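Hypothetical protein, IPT/TIG domain protein (Bacteroides ovatus, PDB 4HW6) is of unknown function but probably takes part in carbohydrate or other nutrient binding, joining an IPT/TIG domain to a six-bladed beta-propeller. Local coordinates at residues N151-Y156 and D410-C415. Residues are numbered along the deposited sequence; the frame is centred on the assembly and turned at random. Where two conformers were deposited one is given.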
ATOM      1  N   ASN A 151      -8.591  -4.948 -10.874  1.00 25.01           N
ATOM      2  CA  ASN A 151      -7.710  -3.830 -11.287  1.00 24.82           C
ATOM      3  C   ASN A 151      -7.657  -2.691 -10.245  1.00 23.01           C
ATOM      4  O   ASN A 151      -7.793  -1.499 -10.564  1.00 22.78           O
ATOM      5  CB  ASN A 151      -8.136  -3.283 -12.647  1.00 26.96           C
ATOM      6  CG  ASN A 151      -7.130  -2.302 -13.226  1.00 30.27           C
ATOM      7  OD1 ASN A 151      -5.922  -2.487 -13.098  1.00 30.78           O
ATOM      8  ND2 ASN A 151      -7.628  -1.250 -13.849  1.00 30.76           N
ATOM      9  N   TYR A 152      -7.470  -3.093  -8.999  1.00 21.00           N
ATOM     10  CA  TYR A 152      -7.329  -2.181  -7.861  1.00 21.10           C
ATOM     11  C   TYR A 152      -8.581  -1.381  -7.562  1.00 21.68           C
ATOM     12  O   TYR A 152      -8.491  -0.309  -6.964  1.00 23.28           O
ATOM     13  CB  TYR A 152      -6.074  -1.284  -8.003  1.00 21.72           C
ATOM     14  CG  TYR A 152      -4.844  -2.139  -8.045  1.00 20.87           C
ATOM     15  CD1 TYR A 152      -4.253  -2.591  -6.878  1.00 20.96           C
ATOM     16  CD2 TYR A 152      -4.334  -2.575  -9.254  1.00 23.92           C
ATOM     17  CE1 TYR A 152      -3.159  -3.436  -6.909  1.00 21.87           C
ATOM     18  CE2 TYR A 152      -3.244  -3.430  -9.300  1.00 26.05           C
ATOM     19  CZ  TYR A 152      -2.666  -3.846  -8.124  1.00 24.38           C
ATOM     20  OH  TYR A 152      -1.578  -4.663  -8.139  1.00 34.50           O
ATOM     21  N   ASP A 153      -9.741  -1.915  -7.940  1.00 20.14           N
ATOM     22  CA  ASP A 153     -11.014  -1.241  -7.662  1.00 20.92           C
ATOM     23  C   ASP A 153     -11.799  -1.818  -6.475  1.00 21.32           C
ATOM     24  O   ASP A 153     -12.768  -1.210  -6.040  1.00 20.52           O
ATOM     25  CB  ASP A 153     -11.897  -1.194  -8.895  1.00 22.00           C
ATOM     26  CG  ASP A 153     -11.416  -0.175  -9.933  1.00 24.05           C
ATOM     27  OD1 ASP A 153     -10.663   0.770  -9.593  1.00 24.78           O
ATOM     28  OD2 ASP A 153     -11.796  -0.331 -11.098  1.00 26.03           O
ATOM     29  N   ASP A 154     -11.383  -2.969  -5.966  1.00 20.60           N
ATOM     30  CA  ASP A 154     -12.038  -3.569  -4.814  1.00 20.52           C
ATOM     31  C   ASP A 154     -11.025  -4.050  -3.803  1.00 17.92           C
ATOM     32  O   ASP A 154     -10.244  -4.985  -4.057  1.00 18.99           O
ATOM     33  CB  ASP A 154     -12.978  -4.692  -5.237  1.00 21.17           C
ATOM     34  CG  ASP A 154     -14.054  -4.213  -6.178  1.00 26.59           C
ATOM     35  OD1 ASP A 154     -15.048  -3.586  -5.734  1.00 23.95           O
ATOM     36  OD2 ASP A 154     -13.866  -4.408  -7.393  1.00 29.88           O
ATOM     37  N   LEU A 155     -11.024  -3.372  -2.663  1.00 17.22           N
ATOM     38  CA  LEU A 155     -10.168  -3.672  -1.514  1.00 16.75           C
ATOM     39  C   LEU A 155     -11.026  -4.164  -0.368  1.00 16.65           C
ATOM     40  O   LEU A 155     -12.025  -3.540  -0.007  1.00 17.84           O
ATOM     41  CB  LEU A 155      -9.455  -2.419  -1.051  1.00 17.18           C
ATOM     42  CG  LEU A 155      -8.594  -2.508   0.189  1.00 19.41           C
ATOM     43  CD1 LEU A 155      -7.371  -3.381  -0.093  1.00 18.85           C
ATOM     44  CD2 LEU A 155      -8.165  -1.095   0.592  1.00 21.32           C
ATOM     45  N   TYR A 156     -10.646  -5.295   0.203  1.00 15.09           N
ATOM     46  CA  TYR A 156     -11.409  -5.909   1.278  1.00 15.29           C
ATOM     47  C   TYR A 156     -10.562  -5.981   2.527  1.00 15.07           C
ATOM     48  O   TYR A 156      -9.330  -6.086   2.458  1.00 15.35           O
ATOM     49  CB  TYR A 156     -11.823  -7.334   0.898  1.00 15.21           C
ATOM     50  CG  TYR A 156     -12.741  -7.413  -0.284  1.00 17.28           C
ATOM     51  CD1 TYR A 156     -14.120  -7.350  -0.125  1.00 18.81           C
ATOM     52  CD2 TYR A 156     -12.239  -7.559  -1.569  1.00 18.42           C
ATOM     53  CE1 TYR A 156     -14.978  -7.427  -1.200  1.00 19.03           C
ATOM     54  CE2 TYR A 156     -13.095  -7.623  -2.664  1.00 19.16           C
ATOM     55  CZ  TYR A 156     -14.460  -7.572  -2.467  1.00 21.17           C
ATOM     56  OH  TYR A 156     -15.328  -7.630  -3.527  1.00 23.16           O
ATOM     57  N   ASP A 410      -1.461  -0.134  -3.708  1.00 17.01           N
ATOM     58  CA  ASP A 410      -2.294   0.127  -4.861  1.00 19.57           C
ATOM     59  C   ASP A 410      -1.363   0.479  -6.006  1.00 19.74           C
ATOM     60  O   ASP A 410      -0.826   1.590  -6.058  1.00 20.18           O
ATOM     61  CB  ASP A 410      -3.215   1.286  -4.520  1.00 19.84           C
ATOM     62  CG  ASP A 410      -4.235   1.598  -5.596  1.00 20.73           C
ATOM     63  OD1 ASP A 410      -3.998   1.316  -6.795  1.00 20.53           O
ATOM     64  OD2 ASP A 410      -5.271   2.192  -5.210  1.00 20.04           O
HETATM   65  N   MSE A 411      -1.132  -0.475  -6.902  1.00 20.83           N
HETATM   66  CA  MSE A 411      -0.235  -0.257  -8.042  0.50 23.60           C
HETATM   67  C   MSE A 411      -0.827   0.737  -9.040  1.00 25.58           C
HETATM   68  O   MSE A 411      -0.101   1.473  -9.720  1.00 27.66           O
HETATM   69  CB  MSE A 411       0.077  -1.587  -8.734  0.50 25.55           C
HETATM   70  CG  MSE A 411       0.904  -2.555  -7.893  0.50 28.03           C
HETATM   71 SE   MSE A 411       1.511  -4.072  -8.952  0.38 36.05          SE
HETATM   72  CE  MSE A 411       1.768  -3.140 -10.616  0.50 27.45           C
ATOM     73  N   LYS A 412      -2.149   0.771  -9.138  1.00 23.69           N
ATOM     74  CA  LYS A 412      -2.784   1.668 -10.093  1.00 24.34           C
ATOM     75  C   LYS A 412      -2.647   3.128  -9.663  1.00 22.96           C
ATOM     76  O   LYS A 412      -2.359   4.013 -10.470  1.00 22.76           O
ATOM     77  CB  LYS A 412      -4.258   1.298 -10.279  1.00 24.54           C
ATOM     78  CG  LYS A 412      -5.000   2.168 -11.269  1.00 26.81           C
ATOM     79  CD  LYS A 412      -6.267   1.505 -11.791  1.00 26.68           C
ATOM     80  CE  LYS A 412      -7.438   1.639 -10.836  1.00 24.44           C
ATOM     81  NZ  LYS A 412      -8.657   1.006 -11.423  1.00 22.54           N
ATOM     82  N   ARG A 413      -2.856   3.382  -8.389  1.00 20.57           N
ATOM     83  CA  ARG A 413      -2.841   4.749  -7.861  1.00 21.55           C
ATOM     84  C   ARG A 413      -1.514   5.091  -7.180  1.00 23.83           C
ATOM     85  O   ARG A 413      -1.374   6.191  -6.644  1.00 27.06           O
ATOM     86  CB  ARG A 413      -4.008   4.945  -6.898  1.00 20.41           C
ATOM     87  CG  ARG A 413      -5.347   4.609  -7.537  1.00 20.19           C
ATOM     88  CD  ARG A 413      -6.554   4.865  -6.647  1.00 19.86           C
ATOM     89  NE  ARG A 413      -7.782   4.451  -7.330  1.00 20.21           N
ATOM     90  CZ  ARG A 413      -8.223   3.195  -7.439  1.00 20.05           C
ATOM     91  NH1 ARG A 413      -7.580   2.195  -6.875  1.00 20.11           N
ATOM     92  NH2 ARG A 413      -9.335   2.940  -8.127  1.00 21.67           N
ATOM     93  N   LYS A 414      -0.579   4.136  -7.189  1.00 24.18           N
ATOM     94  CA  LYS A 414       0.778   4.282  -6.635  1.00 23.91           C
ATOM     95  C   LYS A 414       0.792   4.816  -5.198  1.00 21.68           C
ATOM     96  O   LYS A 414       1.354   5.863  -4.919  1.00 22.65           O
ATOM     97  CB  LYS A 414       1.639   5.185  -7.526  1.00 26.99           C
ATOM     98  CG  LYS A 414       1.746   4.759  -8.987  1.00 35.56           C
ATOM     99  CD  LYS A 414       2.408   3.407  -9.169  1.00 43.14           C
ATOM    100  CE  LYS A 414       2.695   3.148 -10.652  1.00 49.76           C
ATOM    101  NZ  LYS A 414       2.449   1.730 -11.062  1.00 50.56           N
ATOM    102  N   CYS A 415       0.172   4.074  -4.291  1.00 18.47           N
ATOM    103  CA  CYS A 415       0.097   4.477  -2.882  1.00 18.18           C
ATOM    104  C   CYS A 415      -0.114   3.270  -2.006  1.00 16.31           C
ATOM    105  O   CYS A 415      -0.594   2.233  -2.476  1.00 18.02           O
ATOM    106  CB  CYS A 415      -1.043   5.490  -2.692  1.00 18.26           C
ATOM    107  SG  CYS A 415      -2.686   4.857  -3.131  1.00 21.70           S
TER
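With CG anti to its carbonyl carbon (chi1 -55°) and a chain extended from there to NE, Arg413 carries its guanidinium to Tyr152 O and the Asp153 carboxylate, while Lys412, CG anti to its own N, bends at chi3 to bring NZ to the same carboxylate. Arg413 NH1 serves two acceptors, both close to the guanidinium plane. It donates almost straight to Tyr152 O at 2.7 Å, from above the carbonyl plane. Arg413 NH1 also forms a salt bridge, 2.8 Å long, with Asp410 OD2, which uses its syn lone pair and also hydrogen-bonds Tyr417 OH. Arg413 NH2 meets Asp153 OD1 nearly along the C-O axis, 2.9 Å away, in a more bent bond (139°). Lys412 NZ reaches Asp153 OD1 from above the carboxylate plane at 2.7 Å; both contacts are salt bridges and would favour the ionised carboxylate. Lys412 NZ also reaches Asn151 O, 2.8 Å off and nearly along the C=O axis, as Lys412 CE passes over one face of the guanidinium. The Tyr152 ring lies with one face over the backbone N atoms of Met411 and Lys412; Tyr152 CZ touches Met411 CB at 3.6 Å. SE of Met411, a selenomethionine, lies 3.2 Å from Tyr152 OH and oblique to the ring, a Met-aromatic contact. An alanine in place of Arg413 would remove the guanidinium's bonds to Tyr152 O, Asp153 OD1 and Asp410 OD2 and would probably loosen the link between the two turns. Asp410 OD1 accepts from Arg413 N, an Asx motif, and Lys414 and Cys415 opposite Asp410 make a G1 beta bulge. These features mark a tight beta-hairpin connection between strands 404-410 and 415-420, tied by a salt-bridge network to the turn before strand 154-158, between neighbouring propeller blades.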